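Local coordinates for protein isoprenyl transferase (Helicobacter pylori, PDB 2D2R) that probably catalyses the magnesium-dependent condensation of isopentenyl diphosphate with allylic pyrophosphates, as an undecaprenyl pyrophosphate synthase that works as a homodimer, at residues G109-F114 / D120-L125; K46-I51 / F135-A140; N147-A152 / L202-S207; L60-L65 / R181-V186. All blocks are in the same frame, centred on the assembly; numbering follows the deposited sequence.

Contact 1: G109-F114 / D120-L125; sequences GDLEGF and DTILQL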
loop_
_atom_site.group_PDB
_atom_site.type_symbol
_atom_site.label_atom_id
_atom_site.label_comp_id
_atom_site.label_asym_id
_atom_site.label_seq_id
_atom_site.Cartn_x
_atom_site.Cartn_y
_atom_site.Cartn_z
ATOM N N GLY A 109 2.269 6.150 15.433
ATOM C CA GLY A 109 1.640 7.349 14.950
ATOM C C GLY A 109 2.487 8.471 15.482
ATOM O O GLY A 109 3.490 8.221 16.156
ATOM N N ASP A 110 2.099 9.694 15.172
ATOM C CA ASP A 110 2.798 10.878 15.632
ATOM C C ASP A 110 2.323 11.267 17.059
ATOM O O ASP A 110 1.435 12.117 17.194
ATOM C CB ASP A 110 2.462 12.015 14.696
ATOM C CG ASP A 110 3.334 13.222 14.902
ATOM O OD1 ASP A 110 4.116 13.284 15.893
ATOM O OD2 ASP A 110 3.207 14.124 14.050
ATOM N N LEU A 111 2.924 10.666 18.078
ATOM C CA LEU A 111 2.538 10.927 19.463
ATOM C C LEU A 111 2.910 12.322 19.972
ATOM O O LEU A 111 2.383 12.777 20.986
ATOM C CB LEU A 111 3.147 9.862 20.363
ATOM C CG LEU A 111 2.976 8.462 19.760
ATOM C CD1 LEU A 111 3.323 7.395 20.821
ATOM C CD2 LEU A 111 1.533 8.264 19.247
ATOM N N GLU A 112 3.814 12.980 19.250
ATOM C CA GLU A 112 4.277 14.323 19.567
ATOM C C GLU A 112 3.101 15.295 19.522
ATOM O O GLU A 112 3.101 16.334 20.168
ATOM C CB GLU A 112 5.340 14.741 18.551
ATOM C CG GLU A 112 6.041 16.059 18.868
ATOM C CD GLU A 112 7.209 16.347 17.934
ATOM O OE1 GLU A 112 6.979 16.889 16.822
ATOM O OE2 GLU A 112 8.358 16.015 18.318
ATOM N N GLY A 113 2.093 14.955 18.744
ATOM C CA GLY A 113 0.945 15.826 18.672
ATOM C C GLY A 113 -0.084 15.522 19.748
ATOM O O GLY A 113 -1.258 15.857 19.579
ATOM N N PHE A 114 0.340 14.881 20.842
ATOM C CA PHE A 114 -0.576 14.555 21.942
ATOM C C PHE A 114 -0.415 15.412 23.184
ATOM O O PHE A 114 0.630 16.040 23.398
ATOM C CB PHE A 114 -0.435 13.094 22.363
ATOM C CG PHE A 114 -1.007 12.129 21.372
ATOM C CD1 PHE A 114 -2.055 12.510 20.544
ATOM C CD2 PHE A 114 -0.513 10.840 21.270
ATOM C CE1 PHE A 114 -2.594 11.615 19.628
ATOM C CE2 PHE A 114 -1.053 9.941 20.352
ATOM C CZ PHE A 114 -2.086 10.325 19.535
ATOM N N ASP A 120 1.558 10.493 28.157
ATOM C CA ASP A 120 1.982 9.928 29.435
ATOM C C ASP A 120 1.306 8.570 29.680
ATOM O O ASP A 120 1.967 7.581 30.052
ATOM C CB ASP A 120 1.636 10.915 30.570
ATOM C CG ASP A 120 2.419 10.643 31.829
ATOM O OD1 ASP A 120 2.129 9.627 32.506
ATOM O OD2 ASP A 120 3.331 11.436 32.144
ATOM N N THR A 121 -0.000 8.499 29.470
ATOM C CA THR A 121 -0.675 7.240 29.686
ATOM C C THR A 121 -0.261 6.254 28.625
ATOM O O THR A 121 -0.141 5.052 28.886
ATOM C CB THR A 121 -2.167 7.410 29.636
ATOM O OG1 THR A 121 -2.557 8.302 30.690
ATOM C CG2 THR A 121 -2.866 6.069 29.783
ATOM N N ILE A 122 -0.043 6.751 27.411
ATOM C CA ILE A 122 0.369 5.848 26.352
ATOM C C ILE A 122 1.689 5.174 26.744
ATOM O O ILE A 122 1.774 3.942 26.903
ATOM C CB ILE A 122 0.504 6.617 25.028
ATOM C CG1 ILE A 122 -0.904 6.893 24.475
ATOM C CG2 ILE A 122 1.404 5.846 24.055
ATOM C CD1 ILE A 122 -0.921 7.838 23.247
ATOM N N LEU A 123 2.709 5.993 26.943
ATOM C CA LEU A 123 4.015 5.474 27.315
ATOM C C LEU A 123 3.934 4.520 28.510
ATOM O O LEU A 123 4.644 3.520 28.567
ATOM C CB LEU A 123 4.973 6.627 27.637
ATOM C CG LEU A 123 5.271 7.706 26.575
ATOM C CD1 LEU A 123 6.332 8.640 27.118
ATOM C CD2 LEU A 123 5.765 7.096 25.287
ATOM N N GLN A 124 3.058 4.803 29.458
ATOM C CA GLN A 124 2.968 3.927 30.612
ATOM C C GLN A 124 2.337 2.591 30.350
ATOM O O GLN A 124 2.771 1.584 30.911
ATOM C CB GLN A 124 2.246 4.628 31.759
ATOM C CG GLN A 124 3.095 5.733 32.383
ATOM C CD GLN A 124 3.413 5.454 33.828
ATOM O OE1 GLN A 124 2.508 5.326 34.667
ATOM N NE2 GLN A 124 4.697 5.351 34.133
ATOM N N LEU A 125 1.312 2.545 29.506
ATOM C CA LEU A 125 0.700 1.247 29.247
ATOM C C LEU A 125 1.738 0.409 28.510
ATOM O O LEU A 125 1.765 -0.807 28.647
ATOM C CB LEU A 125 -0.574 1.386 28.415
ATOM C CG LEU A 125 -1.440 0.145 28.220
ATOM C CD1 LEU A 125 -1.869 -0.407 29.562
ATOM C CD2 LEU A 125 -2.677 0.513 27.404
#
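F114 N donates to L111 O at 2.9 Å, and this bond closes the short 3-10 turn that presents both residues to I122 of the following helix. The turn belongs to the beta-alpha connection from strand 104-108 to helix 116-129 in the parallel-sheet fold of the family, so the loop folds back over the first turns of the helix it leads into. A hydrogen bond from N142 ND2 to D110 O ties the loop to the rest of the chain. The contact itself is apolar. I122 divides its two branches between two partners: its CG2 lies 4.1 Å from L111 CD1, while its other arm carries CD1 to 3.6 Å from F114 CE2. I122 CD1 is equally near F114 CD2, so it meets the CD2-CE2 side of the ring. The chi1 of -76° sets CG1 beside the backbone N and sends CG2 beside the carbonyl carbon, which accounts for the fork. M84 of helix 80-100 also packs on F114, and L141 touches both F114 and I122. The F114 and I122 side chains cross at roughly a right angle, with I122 CD1 approaching the ring obliquely.

Contact 2: K46-I51 / F135-A140; sequences KTLKDI and FTQVLA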
loop_
_atom_site.group_PDB
_atom_site.type_symbol
_atom_site.label_atom_id
_atom_site.label_comp_id
_atom_site.label_asym_id
_atom_site.label_seq_id
_atom_site.Cartn_x
_atom_site.Cartn_y
_atom_site.Cartn_z
ATOM N N LYS A 46 -16.111 -2.519 21.344
ATOM C CA LYS A 46 -16.242 -3.870 21.908
ATOM C C LYS A 46 -15.690 -4.897 20.902
ATOM O O LYS A 46 -15.050 -5.903 21.288
ATOM C CB LYS A 46 -17.711 -4.195 22.264
ATOM C CG LYS A 46 -18.326 -3.269 23.325
ATOM C CD LYS A 46 -17.354 -2.987 24.431
ATOM C CE LYS A 46 -17.438 -1.517 24.851
ATOM N NZ LYS A 46 -16.349 -1.137 25.807
ATOM N N THR A 47 -15.936 -4.641 19.618
ATOM C CA THR A 47 -15.406 -5.529 18.592
ATOM C C THR A 47 -13.892 -5.531 18.699
ATOM O O THR A 47 -13.230 -6.564 18.686
ATOM C CB THR A 47 -15.737 -5.040 17.214
ATOM O OG1 THR A 47 -17.132 -4.776 17.142
ATOM C CG2 THR A 47 -15.386 -6.105 16.175
ATOM N N LEU A 48 -13.325 -4.354 18.785
ATOM C CA LEU A 48 -11.893 -4.298 18.896
ATOM C C LEU A 48 -11.475 -5.248 20.049
ATOM O O LEU A 48 -10.621 -6.117 19.885
ATOM C CB LEU A 48 -11.477 -2.851 19.179
ATOM C CG LEU A 48 -9.993 -2.519 19.105
ATOM C CD1 LEU A 48 -9.832 -1.023 18.979
ATOM C CD2 LEU A 48 -9.279 -3.011 20.317
ATOM N N LYS A 49 -12.128 -5.107 21.213
ATOM C CA LYS A 49 -11.754 -5.938 22.353
ATOM C C LYS A 49 -11.880 -7.414 22.031
ATOM O O LYS A 49 -10.934 -8.204 22.249
ATOM C CB LYS A 49 -12.594 -5.576 23.589
ATOM C CG LYS A 49 -12.154 -6.326 24.854
ATOM C CD LYS A 49 -12.587 -5.596 26.130
ATOM C CE LYS A 49 -14.117 -5.409 26.219
ATOM N NZ LYS A 49 -14.886 -6.728 26.174
ATOM N N ASP A 50 -13.023 -7.781 21.457
ATOM C CA ASP A 50 -13.268 -9.159 21.113
ATOM C C ASP A 50 -12.310 -9.682 20.087
ATOM O O ASP A 50 -11.753 -10.793 20.238
ATOM C CB ASP A 50 -14.680 -9.315 20.601
ATOM C CG ASP A 50 -15.687 -9.373 21.722
ATOM O OD1 ASP A 50 -15.360 -8.947 22.853
ATOM O OD2 ASP A 50 -16.811 -9.836 21.465
ATOM N N ILE A 51 -12.114 -8.891 19.027
ATOM C CA ILE A 51 -11.195 -9.329 18.010
ATOM C C ILE A 51 -9.816 -9.495 18.588
ATOM O O ILE A 51 -9.171 -10.497 18.350
ATOM C CB ILE A 51 -11.120 -8.352 16.824
ATOM C CG1 ILE A 51 -12.468 -8.296 16.111
ATOM C CG2 ILE A 51 -10.042 -8.821 15.875
ATOM C CD1 ILE A 51 -12.896 -9.588 15.516
ATOM N N PHE A 135 2.047 -12.227 22.075
ATOM C CA PHE A 135 1.108 -11.455 21.260
ATOM C C PHE A 135 1.190 -9.967 21.556
ATOM O O PHE A 135 1.281 -9.572 22.725
ATOM C CB PHE A 135 -0.331 -11.951 21.525
ATOM C CG PHE A 135 -1.430 -11.140 20.858
ATOM C CD1 PHE A 135 -1.683 -11.257 19.489
ATOM C CD2 PHE A 135 -2.272 -10.322 21.623
ATOM C CE1 PHE A 135 -2.766 -10.578 18.886
ATOM C CE2 PHE A 135 -3.351 -9.643 21.050
ATOM C CZ PHE A 135 -3.602 -9.773 19.668
ATOM N N THR A 136 1.154 -9.155 20.491
ATOM C CA THR A 136 1.179 -7.707 20.612
ATOM C C THR A 136 -0.016 -7.071 19.887
ATOM O O THR A 136 -0.409 -7.503 18.785
ATOM C CB THR A 136 2.425 -7.072 19.984
ATOM O OG1 THR A 136 3.616 -7.538 20.628
ATOM C CG2 THR A 136 2.334 -5.533 20.100
ATOM N N GLN A 137 -0.595 -6.058 20.515
ATOM C CA GLN A 137 -1.693 -5.318 19.896
ATOM C C GLN A 137 -1.094 -3.941 19.710
ATOM O O GLN A 137 -0.584 -3.356 20.664
ATOM C CB GLN A 137 -2.944 -5.215 20.784
ATOM C CG GLN A 137 -4.104 -4.481 20.078
ATOM C CD GLN A 137 -4.946 -3.604 20.996
ATOM O OE1 GLN A 137 -4.455 -2.650 21.611
ATOM N NE2 GLN A 137 -6.220 -3.939 21.099
ATOM N N VAL A 138 -1.141 -3.449 18.474
ATOM C CA VAL A 138 -0.621 -2.152 18.134
ATOM C C VAL A 138 -1.783 -1.257 17.746
ATOM O O VAL A 138 -2.645 -1.675 16.957
ATOM C CB VAL A 138 0.372 -2.242 16.930
ATOM C CG1 VAL A 138 1.047 -0.883 16.703
ATOM C CG2 VAL A 138 1.405 -3.369 17.177
ATOM N N LEU A 139 -1.842 -0.053 18.339
ATOM C CA LEU A 139 -2.889 0.890 17.951
ATOM C C LEU A 139 -2.235 2.055 17.224
ATOM O O LEU A 139 -1.264 2.683 17.705
ATOM C CB LEU A 139 -3.731 1.420 19.149
ATOM C CG LEU A 139 -4.670 0.431 19.896
ATOM C CD1 LEU A 139 -5.520 1.220 20.967
ATOM C CD2 LEU A 139 -5.569 -0.305 18.954
ATOM N N ALA A 140 -2.758 2.313 16.032
ATOM C CA ALA A 140 -2.297 3.411 15.214
ATOM C C ALA A 140 -3.065 4.640 15.680
ATOM O O ALA A 140 -4.263 4.710 15.492
ATOM C CB ALA A 140 -2.615 3.126 13.742
#
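The segment 46-51 is regular helix, confirmed by bonds such as D50 N to K46 O at 2.8 Å, and it passes over the strand residues of 135-140 with a closest CA pair, L48 CA to Q137 CA, 10.3 Å apart. That spacing is bridged by side chains alone. L48 is the one helix residue that reaches across, and Q137 and L139, two positions apart on the strand, meet it from the same side of the sheet. With CG anti to the backbone N (chi1 -170°), L48 reaches the strand with both methyls, each against its own partner. Its CD2 stands 3.3 Å from Q137 NE2, a tight approach of a methyl to an amide nitrogen, while its CD1 rests 4.3 Å from L139 CD2. The arrangement is that of a parallel alpha/beta sheet with helices laid on it: helix 37-56 makes the beta-alpha-beta crossover from strand 18-22 to strand 62-66, and L48 extends its cover to the next strand, 136-140, touching L65 of strand 62-66 as well. Q137 already points at the helix; its chain bends at chi2 (-144°), and the L48 and Q137 side chains cross at about a right angle. The oxygen of the buried amide is not left without a partner: Q137 OE1 is hydrogen-bonded to Y98 OH of helix 80-100, which fixes the rotation of the amide and puts NE2 on the L48 side. The L48 side chain lies about 8 Å from that of N26, which probably binds substrate.

Contact 3: N147-A152 / L202-S207; sequences NELSRA and LLWQSS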
loop_
_atom_site.group_PDB
_atom_site.type_symbol
_atom_site.label_atom_id
_atom_site.label_comp_id
_atom_site.label_asym_id
_atom_site.label_seq_id
_atom_site.Cartn_x
_atom_site.Cartn_y
_atom_site.Cartn_z
ATOM N N ASN A 147 3.615 10.191 6.922
ATOM C CA ASN A 147 4.203 10.883 8.064
ATOM C C ASN A 147 5.162 9.962 8.798
ATOM O O ASN A 147 6.229 10.382 9.189
ATOM C CB ASN A 147 3.086 11.358 9.050
ATOM C CG ASN A 147 3.678 11.913 10.372
ATOM O OD1 ASN A 147 4.113 13.050 10.434
ATOM N ND2 ASN A 147 3.719 11.102 11.373
ATOM N N GLU A 148 4.802 8.700 9.001
ATOM C CA GLU A 148 5.724 7.786 9.677
ATOM C C GLU A 148 7.059 7.706 8.920
ATOM O O GLU A 148 8.130 7.743 9.513
ATOM C CB GLU A 148 5.142 6.382 9.807
ATOM C CG GLU A 148 6.051 5.371 10.562
ATOM C CD GLU A 148 5.555 3.916 10.441
ATOM O OE1 GLU A 148 4.783 3.591 9.480
ATOM O OE2 GLU A 148 5.943 3.101 11.301
ATOM N N LEU A 149 7.001 7.601 7.592
ATOM C CA LEU A 149 8.224 7.532 6.813
ATOM C C LEU A 149 9.016 8.827 6.902
ATOM O O LEU A 149 10.272 8.817 6.904
ATOM C CB LEU A 149 7.903 7.175 5.349
ATOM C CG LEU A 149 7.591 5.668 5.222
ATOM C CD1 LEU A 149 6.729 5.373 3.948
ATOM C CD2 LEU A 149 8.949 4.877 5.182
ATOM N N SER A 150 8.302 9.954 6.966
ATOM C CA SER A 150 8.948 11.251 7.078
ATOM C C SER A 150 9.694 11.322 8.391
ATOM O O SER A 150 10.766 11.872 8.449
ATOM C CB SER A 150 7.903 12.376 7.081
ATOM O OG SER A 150 7.288 12.441 5.812
ATOM N N ARG A 151 9.084 10.817 9.462
ATOM C CA ARG A 151 9.731 10.854 10.775
ATOM C C ARG A 151 10.897 9.875 10.791
ATOM O O ARG A 151 11.914 10.127 11.453
ATOM C CB ARG A 151 8.714 10.535 11.885
ATOM C CG ARG A 151 7.716 11.678 12.083
ATOM C CD ARG A 151 6.749 11.424 13.298
ATOM N NE ARG A 151 5.687 10.440 13.024
ATOM C CZ ARG A 151 5.689 9.172 13.443
ATOM N NH1 ARG A 151 6.693 8.723 14.159
ATOM N NH2 ARG A 151 4.694 8.325 13.127
ATOM N N ALA A 152 10.787 8.785 10.030
ATOM C CA ALA A 152 11.883 7.814 9.985
ATOM C C ALA A 152 13.070 8.501 9.336
ATOM O O ALA A 152 14.218 8.325 9.764
ATOM C CB ALA A 152 11.471 6.603 9.182
ATOM N N LEU A 202 0.176 1.813 6.943
ATOM C CA LEU A 202 1.188 0.755 6.883
ATOM C C LEU A 202 1.558 0.425 5.433
ATOM O O LEU A 202 1.625 -0.738 5.057
ATOM C CB LEU A 202 0.646 -0.520 7.559
ATOM C CG LEU A 202 0.303 -0.393 9.069
ATOM C CD1 LEU A 202 -0.189 -1.778 9.635
ATOM C CD2 LEU A 202 1.534 0.069 9.768
ATOM N N LEU A 203 1.850 1.448 4.652
ATOM C CA LEU A 203 2.176 1.240 3.219
ATOM C C LEU A 203 3.456 0.400 3.065
ATOM O O LEU A 203 3.503 -0.606 2.355
ATOM C CB LEU A 203 2.304 2.591 2.554
ATOM C CG LEU A 203 1.060 3.499 2.647
ATOM C CD1 LEU A 203 1.336 4.921 2.062
ATOM C CD2 LEU A 203 -0.030 2.887 1.834
ATOM N N TRP A 204 4.483 0.790 3.794
ATOM C CA TRP A 204 5.750 0.096 3.759
ATOM C C TRP A 204 5.638 -1.301 4.301
ATOM O O TRP A 204 6.109 -2.231 3.667
ATOM C CB TRP A 204 6.779 0.895 4.553
ATOM C CG TRP A 204 8.144 0.240 4.658
ATOM C CD1 TRP A 204 8.509 -0.841 5.472
ATOM C CD2 TRP A 204 9.335 0.665 4.011
ATOM N NE1 TRP A 204 9.853 -1.080 5.346
ATOM C CE2 TRP A 204 10.383 -0.164 4.469
ATOM C CE3 TRP A 204 9.627 1.687 3.090
ATOM C CZ2 TRP A 204 11.700 -0.006 4.031
ATOM C CZ3 TRP A 204 10.914 1.843 2.663
ATOM C CH2 TRP A 204 11.948 1.001 3.134
ATOM N N GLN A 205 4.980 -1.455 5.448
ATOM C CA GLN A 205 4.892 -2.753 6.097
ATOM C C GLN A 205 3.990 -3.770 5.436
ATOM O O GLN A 205 4.108 -4.922 5.703
ATOM C CB GLN A 205 4.460 -2.587 7.590
ATOM C CG GLN A 205 5.405 -1.594 8.324
ATOM C CD GLN A 205 5.026 -0.092 8.254
ATOM O OE1 GLN A 205 4.386 0.376 7.303
ATOM N NE2 GLN A 205 5.497 0.699 9.275
ATOM N N SER A 206 3.092 -3.309 4.575
ATOM C CA SER A 206 2.146 -4.187 3.899
ATOM C C SER A 206 2.578 -4.383 2.425
ATOM O O SER A 206 1.751 -4.773 1.632
ATOM C CB SER A 206 0.740 -3.531 3.953
ATOM O OG SER A 206 0.383 -3.158 5.309
ATOM N N SER A 207 3.845 -4.149 2.078
ATOM C CA SER A 207 4.251 -4.253 0.664
ATOM C C SER A 207 3.915 -5.604 0.029
ATOM O O SER A 207 3.729 -5.704 -1.207
ATOM C CB SER A 207 5.758 -3.995 0.511
ATOM O OG SER A 207 6.468 -4.982 1.257
#
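Helix residues 147-152 run past a compact turn at 202-207, with E148 CA 8.8 Å from L202 CA and L149 CA 8.4 Å from W204 CA. Residues 203-205 have helical backbone angles, and W204 to S207 form a type I beta turn in the connection between strands 188-191 and 210-213, so the contact docks that connection on helix 145-158 close to the dimer interface. Its polar centre is buried. Q205 NE2 donates to E148 OE1 at 3.0 Å with an N-H...O angle of 171°, a nearly straight bond. It arrives on the syn side of the carboxylate, 26° out of the carboxylate plane, while E148 OE1 lies close to the plane of the Q205 amide. The extended E148 chain and the Q205 chain come from opposite directions, with carboxylate and amide planes 23° apart; a bend at chi2 brings the Q205 amide round to the helix. Both ends have further partners: Y143 OH bonds to E148 OE1 and T180 OG1 to Q205 NE2, so the pair is held from outside as well. Alongside, L149 supplies the apolar half, its CD2 reaching 3.9 Å from W204 CE3, with the two side chains crossing at about a right angle. I174 touches both of these residues, and K146 of the second subunit makes a cation-pi contact with the W204 ring, carrying the arrangement into the homodimer. The turn is fastened internally at L202 O, which accepts S206 N at 3.0 Å and S206 OG at 2.7 Å from opposite faces of the carbonyl plane.

Contact 4: L60-L65 / R181-V186; sequences LECLTL and RNLPEV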
loop_
_atom_site.group_PDB
_atom_site.type_symbol
_atom_site.label_atom_id
_atom_site.label_comp_id
_atom_site.label_asym_id
_atom_site.label_seq_id
_atom_site.Cartn_x
_atom_site.Cartn_y
_atom_site.Cartn_z
ATOM N N LEU A 60 -1.697 -15.456 17.391
ATOM C CA LEU A 60 -1.400 -14.433 16.393
ATOM C C LEU A 60 -0.218 -13.765 17.062
ATOM O O LEU A 60 -0.185 -13.661 18.282
ATOM C CB LEU A 60 -2.550 -13.426 16.287
ATOM C CG LEU A 60 -2.583 -12.518 15.059
ATOM C CD1 LEU A 60 -3.519 -13.135 14.000
ATOM C CD2 LEU A 60 -3.087 -11.118 15.445
ATOM N N GLU A 61 0.768 -13.319 16.319
ATOM C CA GLU A 61 1.852 -12.683 17.026
ATOM C C GLU A 61 1.665 -11.151 17.106
ATOM O O GLU A 61 2.193 -10.505 18.022
ATOM C CB GLU A 61 3.198 -13.030 16.368
ATOM C CG GLU A 61 3.582 -14.486 16.425
ATOM C CD GLU A 61 4.840 -14.795 15.587
ATOM O OE1 GLU A 61 5.591 -13.838 15.210
ATOM O OE2 GLU A 61 5.083 -15.993 15.303
ATOM N N CYS A 62 0.888 -10.578 16.166
ATOM C CA CYS A 62 0.712 -9.123 16.136
ATOM C C CYS A 62 -0.596 -8.713 15.447
ATOM O O CYS A 62 -0.971 -9.286 14.436
ATOM C CB CYS A 62 1.903 -8.472 15.402
ATOM S SG CYS A 62 2.023 -6.728 15.620
ATOM N N LEU A 63 -1.271 -7.720 15.996
ATOM C CA LEU A 63 -2.517 -7.232 15.448
ATOM C C LEU A 63 -2.366 -5.721 15.501
ATOM O O LEU A 63 -2.119 -5.163 16.579
ATOM C CB LEU A 63 -3.696 -7.680 16.342
ATOM C CG LEU A 63 -5.089 -7.188 15.928
ATOM C CD1 LEU A 63 -5.448 -7.873 14.582
ATOM C CD2 LEU A 63 -6.171 -7.519 17.013
ATOM N N THR A 64 -2.490 -5.053 14.351
ATOM C CA THR A 64 -2.363 -3.615 14.313
ATOM C C THR A 64 -3.710 -3.071 13.815
ATOM O O THR A 64 -4.204 -3.503 12.775
ATOM C CB THR A 64 -1.253 -3.197 13.359
ATOM O OG1 THR A 64 -0.020 -3.757 13.797
ATOM C CG2 THR A 64 -1.127 -1.702 13.346
ATOM N N LEU A 65 -4.270 -2.100 14.546
ATOM C CA LEU A 65 -5.586 -1.544 14.245
ATOM C C LEU A 65 -5.503 -0.061 13.942
ATOM O O LEU A 65 -4.829 0.708 14.647
ATOM C CB LEU A 65 -6.548 -1.814 15.444
ATOM C CG LEU A 65 -6.805 -3.296 15.765
ATOM C CD1 LEU A 65 -7.618 -3.431 17.022
ATOM C CD2 LEU A 65 -7.567 -3.974 14.611
ATOM N N ARG A 181 9.314 -0.785 14.080
ATOM C CA ARG A 181 10.558 -1.535 14.119
ATOM C C ARG A 181 10.418 -2.791 15.009
ATOM O O ARG A 181 9.720 -2.773 16.052
ATOM C CB ARG A 181 11.675 -0.622 14.623
ATOM C CG ARG A 181 11.502 -0.155 16.043
ATOM C CD ARG A 181 12.536 0.922 16.288
ATOM N NE ARG A 181 13.862 0.370 16.610
ATOM C CZ ARG A 181 14.204 -0.129 17.811
ATOM N NH1 ARG A 181 13.326 -0.157 18.816
ATOM N NH2 ARG A 181 15.432 -0.599 18.016
ATOM N N ASN A 182 11.036 -3.883 14.580
ATOM C CA ASN A 182 10.992 -5.122 15.354
ATOM C C ASN A 182 9.661 -5.873 15.307
ATOM O O ASN A 182 9.544 -6.949 15.889
ATOM C CB ASN A 182 11.370 -4.854 16.825
ATOM C CG ASN A 182 12.708 -4.152 16.970
ATOM O OD1 ASN A 182 13.686 -4.472 16.280
ATOM N ND2 ASN A 182 12.760 -3.194 17.874
ATOM N N LEU A 183 8.636 -5.333 14.645
ATOM C CA LEU A 183 7.408 -6.109 14.537
ATOM C C LEU A 183 7.585 -6.843 13.200
ATOM O O LEU A 183 8.371 -6.416 12.359
ATOM C CB LEU A 183 6.178 -5.209 14.466
ATOM C CG LEU A 183 5.940 -4.288 15.675
ATOM C CD1 LEU A 183 4.742 -3.367 15.373
ATOM C CD2 LEU A 183 5.697 -5.141 16.941
ATOM N N PRO A 184 6.890 -7.958 13.002
ATOM C CA PRO A 184 7.079 -8.616 11.705
ATOM C C PRO A 184 6.303 -7.802 10.653
ATOM O O PRO A 184 5.490 -6.942 10.993
ATOM C CB PRO A 184 6.486 -9.999 11.912
ATOM C CG PRO A 184 5.433 -9.800 12.969
ATOM C CD PRO A 184 5.912 -8.651 13.859
ATOM N N GLU A 185 6.556 -8.076 9.379
ATOM C CA GLU A 185 5.838 -7.350 8.356
ATOM C C GLU A 185 4.388 -7.812 8.383
ATOM O O GLU A 185 4.019 -8.843 9.002
ATOM C CB GLU A 185 6.437 -7.613 6.950
ATOM C CG GLU A 185 7.850 -7.041 6.747
ATOM C CD GLU A 185 7.930 -5.498 6.902
ATOM O OE1 GLU A 185 7.532 -4.755 5.973
ATOM O OE2 GLU A 185 8.429 -5.032 7.945
ATOM N N VAL A 186 3.535 -7.045 7.721
ATOM C CA VAL A 186 2.137 -7.407 7.674
ATOM C C VAL A 186 1.864 -8.575 6.723
ATOM O O VAL A 186 2.316 -8.534 5.561
ATOM C CB VAL A 186 1.291 -6.213 7.241
ATOM C CG1 VAL A 186 -0.152 -6.676 7.058
ATOM C CG2 VAL A 186 1.398 -5.119 8.266
#
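C62, P184 and L183 carry most of the surface buried here, and C62 contributes the largest share. It stands at the start of strand 62-66, where its side chain leaves the sheet on the side away from helix 37-56 and meets the irregular segment 181-186, which leads into strand 188-191. The nearest CA pair is C62 CA to L183 CA, at 7.5 Å. Two different parts of C62 do the touching. Its SG lies 4.2 Å from L183 CD2, and its CB lies 4.3 Å from P184 CD, the ring carbon bonded to the proline nitrogen. A chi1 of -166° places SG anti to the backbone N, which carries the sulfur toward L183; CB, fixed by the backbone, meets P184. Both separations are ordinary van der Waals distances: one is a sulfur against a methyl, the other carbon against carbon. V138 of the neighbouring strand 136-140 packs on C62 and on L183, so V138 touches both sides of the contact. In the parallel sheet strand 62-66 lies between 136-140 and 18-22, and H18 from the latter ties the two segments together by polar means: its NE2 is hydrogen-bonded to T64 OG1 and its ND1 to P184 O. At the far edge E185 OE1 forms a salt bridge with K146 NZ of the second subunit. The direct contact is thus apolar and non-directional, and the directional bonds near it are those of H18, whose bond to a carbonyl oxygen is consistent with a proton on ND1.

Overall arrangement
Contacts 2 and 4 lie on neighbouring strands of the parallel sheet, with centres 12 Å apart; L63 O is 2.7 Å from V138 N, a probable hydrogen bond. Contact 4 also adjoins contact 3, 14 Å away between centres, where Q205 O is 3.0 Å from V186 N. Contacts 1 and 3 lie farther out, their centres 18 Å apart, yet R151 NH2 packs 3.2 Å from G109 C, and D179 joins the two regions by bonding to G109 N and to R151. Along the chain, contact 1 is nested inside the loops closed by contacts 2 and 4. Contacts 2 and 3 come nearest the probable substrate-binding residues, with Q205 about 10 Å from L198 between side chains.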